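Local structure of vacuolar aminopeptidase 1 (Saccharomyces cerevisiae, 5JGF) at residues K327-L331 against H332-A336; G311-E314 against S315-R319; D106-G110 against Y111-A115. The protein removes N-terminal amino acids from peptides and proteins in the yeast vacuole, working as a zinc-dependent homododecamer of the M18 peptidase family. One frame throughout, in Å; residues are numbered along the deposited sequence.

From the N terminus the chain first reaches interaction 3, where residues 106-115 turn back on themselves in a beta turn that leads into strand 112-119 of the six-stranded antiparallel sheet. Some two hundred residues later comes interaction 2, the first turns of helix 312-324, and after that helix interaction 1, where the loop 327-330 ends at the N-cap Asp330 and runs into helix 331-336. The three follow in series; none nests in or crosses another. Interactions 1 and 2 touch, Trp335 packing on Leu313 and Val317, and Val334 on Val317, beside the nine-stranded sheet. Interaction 3 lies on the opposite side of the chain's centre, about 47 Å from interaction 2 between centres.

Interaction 1 of 3, residues K327-L331 against H332-A336; sequences KPVDL and HTVWA
Asp330 caps the helix that Leu331 begins, and its side chain reaches to His332 and Thr333. CG stands anti to the backbone N (chi1 179°), beside the carbonyl carbon, which brings the carboxylate forward to the His332 and Thr333 amides. CB lies near the Thr333 side chain. Beyond CG, OD1 accepts two weak bonds, from His332 N at 3.1 Å and from Thr333 N, while lying at the edge of the His332 ring. OD2 takes the Thr333 hydroxyl, OG1 to OD2 2.5 Å, from above the carboxylate plane. Asp330 O receives Val334 N at 3.0 Å, opening the helical pattern that Trp335 N continues to Leu331 O. Replacing the aspartate by an alanine is likely to cost His332 N and Thr333 N their side-chain acceptor and to leave the Thr333 hydroxyl without this partner, the backbone bond to Val334 N remaining. Ahead of the cap, Val329 CG1 rests on Val334 CG2 at 3.8 Å. His332 NE2 bonds Glu318 of a second subunit, and OD2 has weak partners there in Arg319 and Asn49. Within the chain, Trp335 leans on Leu313 and Val317 of helix 312-324, while Val334 packs on loop residues Trp79, Ala81 and Val85.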
# COMPACT_ATOMS: atom_id res chain seq x y z
N LYS D 327 -44.93 -54.84 22.70
CA LYS D 327 -44.61 -54.06 23.88
C LYS D 327 -43.93 -52.75 23.49
O LYS D 327 -43.19 -52.70 22.50
CB LYS D 327 -43.69 -54.87 24.80
N PRO D 328 -44.18 -51.68 24.25
CA PRO D 328 -43.59 -50.37 23.97
C PRO D 328 -42.08 -50.41 24.15
O PRO D 328 -41.57 -51.02 25.09
CB PRO D 328 -44.26 -49.45 24.99
CG PRO D 328 -45.58 -50.14 25.26
CD PRO D 328 -45.16 -51.58 25.35
N VAL D 329 -41.36 -49.76 23.24
CA VAL D 329 -39.90 -49.70 23.33
C VAL D 329 -39.47 -48.28 23.66
O VAL D 329 -39.88 -47.33 23.00
CB VAL D 329 -39.24 -50.13 22.00
CG1 VAL D 329 -37.73 -49.95 22.08
CG2 VAL D 329 -39.58 -51.59 21.70
N ASP D 330 -38.67 -48.15 24.71
CA ASP D 330 -38.17 -46.86 25.16
C ASP D 330 -36.94 -46.48 24.33
O ASP D 330 -35.84 -46.94 24.62
CB ASP D 330 -37.81 -46.94 26.65
CG ASP D 330 -37.26 -45.64 27.20
OD1 ASP D 330 -37.26 -44.62 26.48
OD2 ASP D 330 -36.83 -45.64 28.38
N LEU D 331 -37.14 -45.66 23.31
CA LEU D 331 -36.06 -45.24 22.43
C LEU D 331 -34.95 -44.47 23.14
O LEU D 331 -33.80 -44.47 22.68
CB LEU D 331 -36.63 -44.39 21.28
CG LEU D 331 -37.59 -45.13 20.34
CD1 LEU D 331 -38.19 -44.14 19.35
CD2 LEU D 331 -36.85 -46.24 19.62
N HIS D 332 -35.27 -43.82 24.25
CA HIS D 332 -34.26 -43.08 24.99
C HIS D 332 -33.32 -44.08 25.63
O HIS D 332 -32.11 -43.86 25.69
CB HIS D 332 -34.92 -42.19 26.04
CG HIS D 332 -35.73 -41.08 25.47
ND1 HIS D 332 -35.18 -40.04 24.75
CD2 HIS D 332 -37.07 -40.86 25.46
CE1 HIS D 332 -36.13 -39.23 24.34
NE2 HIS D 332 -37.29 -39.71 24.75
N THR D 333 -33.87 -45.19 26.10
CA THR D 333 -33.06 -46.23 26.71
C THR D 333 -32.21 -46.89 25.63
O THR D 333 -31.05 -47.23 25.86
CB THR D 333 -33.94 -47.30 27.40
OG1 THR D 333 -34.56 -46.72 28.55
CG2 THR D 333 -33.11 -48.50 27.81
N VAL D 334 -32.80 -47.06 24.45
CA VAL D 334 -32.09 -47.68 23.33
C VAL D 334 -30.82 -46.90 22.98
O VAL D 334 -29.73 -47.45 22.96
CB VAL D 334 -32.99 -47.73 22.07
CG1 VAL D 334 -32.17 -48.19 20.86
CG2 VAL D 334 -34.17 -48.67 22.31
N TRP D 335 -30.98 -45.60 22.72
CA TRP D 335 -29.83 -44.78 22.36
C TRP D 335 -28.84 -44.58 23.49
O TRP D 335 -27.63 -44.50 23.25
CB TRP D 335 -30.32 -43.43 21.81
CG TRP D 335 -30.98 -43.59 20.47
CD1 TRP D 335 -32.28 -43.30 20.15
CD2 TRP D 335 -30.39 -44.14 19.29
NE1 TRP D 335 -32.52 -43.63 18.84
CE2 TRP D 335 -31.38 -44.14 18.28
CE3 TRP D 335 -29.11 -44.62 18.98
CZ2 TRP D 335 -31.14 -44.62 16.99
CZ3 TRP D 335 -28.86 -45.09 17.69
CH2 TRP D 335 -29.88 -45.08 16.71
N ALA D 336 -29.32 -44.53 24.73
CA ALA D 336 -28.42 -44.36 25.87
C ALA D 336 -27.47 -45.54 25.94
O ALA D 336 -26.35 -45.42 26.44
CB ALA D 336 -29.22 -44.23 27.16

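Interaction 2 of 3, residues G311-E314 against S315-R319; sequences GLLE and SVVER
Gly311 O takes the amide of Ser315 at 3.0 Å, the first of four successive i to i+4 bonds that carry this contact. Val316 N to Leu312 O follows at 2.9 Å, then Val317 N to Leu313 O, the straightest of the four with 167° at the hydrogen, and Glu318 N to Glu314 O. Gly311 holds the N-cap position with positive phi, the chain turning there into helix 312-324.

The acidic side chains leave this backbone core for partners outside it. Glu314 is bent at chi2 (91°), and its OE2 bonds Gln422. Glu318 instead runs out extended, and its OE1 meets His332 NE2 of a third subunit; Ser315 packs on the same histidine.

Apolar packing comes last. Leu312 CD1 approaches Val316 CG2 at 4.2 Å, the two side chains meeting at a slant. Val316 CG2, turned anti to its own carbonyl carbon, which puts it beside its backbone N, also comes 3.2 Å from Leu312 O. One residue on, Leu313 CD1 lies 4.4 Å from Val317 CG2, a loose touch. Leu312 and Val316 go on to pack against strands 58-65 and 69-76, Leu313 against strand 289-295.

The chemistry is that of an amphipathic helix: leucines and valines seat it on the nine-stranded sheet and helix 331-336, while Glu318 carries a polar link to another subunit of the dodecamer.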
# COMPACT_ATOMS: atom_id res chain seq x y z
N GLY D 311 -32.27 -37.86 9.39
CA GLY D 311 -32.69 -38.90 10.32
C GLY D 311 -33.10 -40.29 9.87
O GLY D 311 -33.94 -40.91 10.53
N LEU D 312 -32.53 -40.81 8.79
CA LEU D 312 -32.91 -42.16 8.36
C LEU D 312 -32.57 -43.20 9.43
O LEU D 312 -33.31 -44.16 9.63
CB LEU D 312 -32.23 -42.52 7.04
CG LEU D 312 -32.57 -43.92 6.51
CD1 LEU D 312 -34.08 -44.04 6.28
CD2 LEU D 312 -31.81 -44.19 5.21
N LEU D 313 -31.44 -43.00 10.11
CA LEU D 313 -31.02 -43.93 11.16
C LEU D 313 -32.06 -44.01 12.26
O LEU D 313 -32.51 -45.10 12.64
CB LEU D 313 -29.69 -43.49 11.76
CG LEU D 313 -29.24 -44.25 13.02
CD1 LEU D 313 -28.95 -45.70 12.68
CD2 LEU D 313 -28.01 -43.58 13.61
N GLU D 314 -32.44 -42.84 12.79
CA GLU D 314 -33.43 -42.76 13.85
C GLU D 314 -34.75 -43.37 13.39
O GLU D 314 -35.44 -44.03 14.17
CB GLU D 314 -33.65 -41.29 14.26
CG GLU D 314 -32.40 -40.57 14.80
CD GLU D 314 -31.60 -39.85 13.71
OE1 GLU D 314 -31.00 -40.52 12.85
OE2 GLU D 314 -31.58 -38.60 13.73
N SER D 315 -35.10 -43.14 12.13
CA SER D 315 -36.34 -43.67 11.58
C SER D 315 -36.32 -45.20 11.56
O SER D 315 -37.28 -45.84 11.97
CB SER D 315 -36.54 -43.15 10.15
OG SER D 315 -37.68 -43.76 9.56
N VAL D 316 -35.22 -45.76 11.06
CA VAL D 316 -35.06 -47.21 10.99
C VAL D 316 -35.22 -47.85 12.36
O VAL D 316 -35.93 -48.84 12.52
CB VAL D 316 -33.68 -47.58 10.40
CG1 VAL D 316 -33.39 -49.06 10.62
CG2 VAL D 316 -33.65 -47.26 8.91
N VAL D 317 -34.55 -47.29 13.36
CA VAL D 317 -34.62 -47.83 14.71
C VAL D 317 -36.01 -47.71 15.32
O VAL D 317 -36.48 -48.63 16.00
CB VAL D 317 -33.57 -47.17 15.64
CG1 VAL D 317 -33.75 -47.65 17.07
CG2 VAL D 317 -32.17 -47.51 15.15
N GLU D 318 -36.68 -46.58 15.09
CA GLU D 318 -38.02 -46.40 15.64
C GLU D 318 -39.04 -47.31 14.95
O GLU D 318 -39.81 -48.00 15.62
CB GLU D 318 -38.48 -44.94 15.53
CG GLU D 318 -39.97 -44.75 15.84
CD GLU D 318 -40.34 -43.31 16.13
OE1 GLU D 318 -39.69 -42.39 15.58
OE2 GLU D 318 -41.29 -43.09 16.91
N ARG D 319 -39.02 -47.32 13.62
CA ARG D 319 -39.95 -48.15 12.85
C ARG D 319 -39.75 -49.64 13.14
O ARG D 319 -40.71 -50.39 13.28
CB ARG D 319 -39.79 -47.89 11.35
CG ARG D 319 -40.05 -46.45 10.95
CD ARG D 319 -39.82 -46.21 9.47
NE ARG D 319 -40.80 -46.89 8.64
CZ ARG D 319 -41.16 -46.49 7.42
NH1 ARG D 319 -40.62 -45.40 6.89
NH2 ARG D 319 -42.06 -47.18 6.74

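Interaction 3 of 3, residues D106-G110 against Y111-A115; sequences DTAEG and YGRIA
Ala108 and Tyr111 form the backbone core of this turn, an antiparallel hydrogen-bonded pair closing a type I' beta turn. Ala108 N gives to Tyr111 O at 3.0 Å, and Tyr111 N returns a bond to Ala108 O at 2.9 Å. Such a turn is a common link in two-residue beta-hairpins; here it makes a single bridge and leads into strand 112-119, whose Gly112 is hydrogen-bonded to strand 187-189. Glu109 and Gly110 fill the two corners with positive phi; at Gly110 a side chain would jam against the carbonyl oxygen of Glu109. Thr107 CA adds a CA-H...O contact to Tyr111 O, 3.2 Å away.

Two waters extend the polar network. One lies between Asp106 O, Tyr111 O and Arg113 NE, accepting from NE at 2.8 Å; the other accepts from Arg113 NH2 and donates to Asp106 O. Both sit at the guanidinium edge, in its plane. The arginine reaches them by bending at chi3 (-65°), and its NH1 bonds Asn352 of a fourth subunit.

Among the side chains, Ala108 CB comes 3.6 Å from Arg113 NH2. The Tyr111 ring has Ala108 O at its edge, CD2 to O 3.6 Å, and makes an edge-to-face pair with Phe190. Pro351 of the fourth subunit packs on Ala108 and Arg113, and Pro365 of that subunit on Tyr111.

Backbone bonds thus define the turn, while water joins it to a side chain already held by a neighbour. The positive guanidinium would probably polarise the two waters that it holds, and through them Asp106 O and Tyr111 O.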
# COMPACT_ATOMS: atom_id res chain seq x y z
N ASP D 106 -24.44 -22.77 -26.51
CA ASP D 106 -24.25 -22.61 -27.95
C ASP D 106 -22.82 -23.03 -28.23
O ASP D 106 -21.96 -22.93 -27.36
CB ASP D 106 -24.43 -21.15 -28.38
CG ASP D 106 -25.81 -20.61 -28.05
OD1 ASP D 106 -26.80 -21.30 -28.34
OD2 ASP D 106 -25.88 -19.48 -27.53
N THR D 107 -22.56 -23.51 -29.44
CA THR D 107 -21.19 -23.89 -29.77
C THR D 107 -20.38 -22.60 -29.78
O THR D 107 -20.91 -21.53 -30.04
CB THR D 107 -21.09 -24.57 -31.16
OG1 THR D 107 -21.79 -23.78 -32.13
CG2 THR D 107 -21.68 -25.97 -31.11
N ALA D 108 -19.09 -22.72 -29.46
CA ALA D 108 -18.19 -21.58 -29.41
C ALA D 108 -17.08 -21.86 -30.41
O ALA D 108 -16.21 -22.70 -30.15
CB ALA D 108 -17.63 -21.41 -28.01
N GLU D 109 -17.11 -21.15 -31.53
CA GLU D 109 -16.14 -21.34 -32.60
C GLU D 109 -16.10 -22.81 -32.98
O GLU D 109 -15.06 -23.35 -33.36
CB GLU D 109 -14.74 -20.88 -32.17
CG GLU D 109 -14.62 -19.41 -31.75
CD GLU D 109 -15.13 -18.44 -32.81
OE1 GLU D 109 -14.97 -18.71 -34.02
OE2 GLU D 109 -15.66 -17.38 -32.42
N GLY D 110 -17.25 -23.47 -32.86
CA GLY D 110 -17.34 -24.88 -33.22
C GLY D 110 -17.25 -25.88 -32.08
O GLY D 110 -17.60 -27.04 -32.25
N TYR D 111 -16.77 -25.44 -30.92
CA TYR D 111 -16.63 -26.33 -29.77
C TYR D 111 -17.94 -26.55 -29.03
O TYR D 111 -18.69 -25.61 -28.79
CB TYR D 111 -15.62 -25.77 -28.78
CG TYR D 111 -14.17 -25.99 -29.16
CD1 TYR D 111 -13.49 -27.14 -28.75
CD2 TYR D 111 -13.48 -25.03 -29.90
CE1 TYR D 111 -12.15 -27.32 -29.07
CE2 TYR D 111 -12.15 -25.21 -30.22
CZ TYR D 111 -11.48 -26.35 -29.80
OH TYR D 111 -10.15 -26.50 -30.10
N GLY D 112 -18.20 -27.80 -28.68
CA GLY D 112 -19.39 -28.13 -27.93
C GLY D 112 -18.98 -28.17 -26.47
O GLY D 112 -17.95 -28.76 -26.13
N ARG D 113 -19.77 -27.52 -25.62
CA ARG D 113 -19.50 -27.48 -24.18
C ARG D 113 -20.82 -27.71 -23.44
O ARG D 113 -21.89 -27.57 -24.02
CB ARG D 113 -18.94 -26.11 -23.78
CG ARG D 113 -17.58 -25.78 -24.37
CD ARG D 113 -17.09 -24.42 -23.90
NE ARG D 113 -17.94 -23.33 -24.40
CZ ARG D 113 -17.79 -22.06 -24.06
NH1 ARG D 113 -16.83 -21.70 -23.22
NH2 ARG D 113 -18.61 -21.14 -24.55
N ILE D 114 -20.73 -28.09 -22.17
CA ILE D 114 -21.93 -28.28 -21.37
C ILE D 114 -21.83 -27.45 -20.10
O ILE D 114 -20.76 -27.36 -19.49
CB ILE D 114 -22.16 -29.77 -20.97
CG1 ILE D 114 -20.90 -30.35 -20.33
CG2 ILE D 114 -22.58 -30.57 -22.20
CD1 ILE D 114 -21.09 -31.74 -19.76
N ALA D 115 -22.93 -26.83 -19.71
CA ALA D 115 -22.97 -26.01 -18.51
C ALA D 115 -23.07 -26.93 -17.30
O ALA D 115 -23.94 -27.79 -17.23
CB ALA D 115 -24.16 -25.07 -18.56
O HOH W 1 -19.63 -24.19 -26.43
O HOH W 2 -21.23 -21.11 -25.76